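Side-chain contact in probable outer membrane protein (Pseudomonas aeruginosa, PDB 3DWO), which probably lets long-chain fatty acids or similar hydrophobic compounds across the outer membrane, as a beta-barrel channel of the FadL family: residues G256-G260 / G261-L265. Numbering follows the deposited sequence.
Sequences GAIEG and GTPGL. With C8E ((hydroxyethyloxy)tri(ethyloxy)octane), chain C.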
loop_
_atom_site.group_PDB
_atom_site.type_symbol
_atom_site.label_atom_id
_atom_site.label_comp_id
_atom_site.label_asym_id
_atom_site.label_seq_id
_atom_site.Cartn_x
_atom_site.Cartn_y
_atom_site.Cartn_z
ATOM N N GLY A 256 33.354 10.686 9.818
ATOM C CA GLY A 256 34.364 10.765 10.862
ATOM C C GLY A 256 33.865 10.117 12.145
ATOM O O GLY A 256 34.596 9.386 12.815
ATOM N N ALA A 257 32.607 10.380 12.489
ATOM C CA ALA A 257 32.015 9.806 13.694
ATOM C C ALA A 257 31.895 8.295 13.562
ATOM O O ALA A 257 32.287 7.543 14.455
ATOM C CB ALA A 257 30.646 10.400 13.929
ATOM N N ILE A 258 31.347 7.851 12.437
ATOM C CA ILE A 258 31.166 6.430 12.216
ATOM C C ILE A 258 32.491 5.686 12.203
ATOM O O ILE A 258 32.640 4.674 12.887
ATOM C CB ILE A 258 30.366 6.180 10.913
ATOM C CG1 ILE A 258 28.888 6.462 11.192
ATOM C CG2 ILE A 258 30.574 4.742 10.407
ATOM C CD1 ILE A 258 28.019 6.502 9.969
ATOM N N GLU A 259 33.456 6.186 11.441
ATOM C CA GLU A 259 34.755 5.536 11.394
ATOM C C GLU A 259 35.408 5.623 12.770
ATOM O O GLU A 259 36.245 4.793 13.128
ATOM C CB GLU A 259 35.655 6.195 10.342
ATOM C CG GLU A 259 35.142 6.047 8.909
ATOM C CD GLU A 259 34.636 4.641 8.610
ATOM O OE1 GLU A 259 35.343 3.663 8.945
ATOM O OE2 GLU A 259 33.534 4.509 8.034
ATOM N N GLY A 260 35.007 6.627 13.545
ATOM C CA GLY A 260 35.563 6.797 14.874
ATOM C C GLY A 260 34.893 5.900 15.899
ATOM O O GLY A 260 35.327 5.830 17.047
ATOM N N GLY A 261 33.828 5.219 15.479
ATOM C CA GLY A 261 33.101 4.329 16.368
ATOM C C GLY A 261 32.313 5.036 17.458
ATOM O O GLY A 261 31.947 4.419 18.457
ATOM N N THR A 262 32.032 6.324 17.281
ATOM C CA THR A 262 31.294 7.053 18.307
ATOM C C THR A 262 29.815 6.651 18.451
ATOM O O THR A 262 29.258 6.712 19.548
ATOM C CB THR A 262 31.423 8.588 18.105
ATOM O OG1 THR A 262 31.152 8.929 16.742
ATOM C CG2 THR A 262 32.831 9.046 18.459
ATOM N N PRO A 263 29.163 6.223 17.358
ATOM C CA PRO A 263 27.750 5.833 17.486
ATOM C C PRO A 263 27.491 4.720 18.506
ATOM O O PRO A 263 26.495 4.750 19.229
ATOM C CB PRO A 263 27.383 5.410 16.074
ATOM C CG PRO A 263 28.231 6.328 15.229
ATOM C CD PRO A 263 29.568 6.261 15.942
ATOM N N GLY A 264 28.387 3.739 18.550
ATOM C CA GLY A 264 28.241 2.636 19.479
ATOM C C GLY A 264 28.463 3.061 20.919
ATOM O O GLY A 264 28.029 2.384 21.847
ATOM N N LEU A 265 29.162 4.175 21.112
ATOM C CA LEU A 265 29.414 4.691 22.450
ATOM C C LEU A 265 28.169 5.453 22.901
ATOM O O LEU A 265 27.805 5.422 24.081
ATOM C CB LEU A 265 30.630 5.621 22.440
ATOM C CG LEU A 265 31.914 4.992 21.881
ATOM C CD1 LEU A 265 33.033 6.019 21.875
ATOM C CD2 LEU A 265 32.306 3.779 22.719
HETATM C C1 C8E C . 19.236 4.838 12.038
HETATM C C2 C8E C . 19.821 5.038 13.353
HETATM C C3 C8E C . 20.902 6.013 13.382
HETATM C C4 C8E C . 21.469 5.983 14.720
HETATM C C5 C8E C . 22.415 7.113 14.845
HETATM C C6 C8E C . 22.911 7.194 16.195
HETATM C C7 C8E C . 23.980 8.165 16.021
HETATM C C8 C8E C . 24.654 8.319 17.315
HETATM O O9 C8E C . 25.708 9.198 17.659
HETATM C C10 C8E C . 26.943 9.115 16.978
HETATM C C11 C8E C . 27.803 10.151 17.621
HETATM O O12 C8E C . 28.154 11.200 16.710
HETATM C C13 C8E C . 28.795 12.332 17.348
HETATM C C14 C8E C . 29.345 13.607 16.644
HETATM O O15 C8E C . 29.222 14.112 15.277
HETATM C C16 C8E C . 30.296 13.618 14.458
HETATM C C17 C8E C . 31.554 14.503 14.424
HETATM O O18 C8E C . 32.880 13.977 14.200
HETATM C C19 C8E C . 33.552 13.613 15.435
HETATM C C20 C8E C . 34.801 12.660 15.499
HETATM O O21 C8E C . 35.105 12.025 16.747
#
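The backbone turns from one short helix into the next at G260-G261, where T262 N donates to A257 O at 3.1 Å and G261, with positive phi (70°), completes a Schellman motif by donating its own N to I258 O. T262 adds a side-chain bond to the same carbonyl: OG1 donates to A257 O at 2.9 Å, coming in well above the carbonyl plane and from the same face as T262 N. A chi1 of 49° sets OG1 between the backbone N and the carbonyl carbon, which turns the hydroxyl back over the last turn of the first helix and brings it 3.2 Å from A257 CB. Two donors of one residue thus grip a single oxygen in the last turn of that helix. P263 also approaches the same carbonyl, with CD 3.4 Å from A257 O, while its CG meets I258 CG1 at 4.1 Å, the two side chains crossing at about a right angle. A bound C8E detergent runs along this junction: its C16 touches A257 CB at 3.3 Å, its C11 passes T262 OG1, and its C10 rests on P263 at CA and CG. The contact joins helices 253-259 and 262-266 within the connection between barrel strands 226-248 and 275-281, far from the chain centre, and the side chains of I258 and E259 touch M274, directly before strand 275-281.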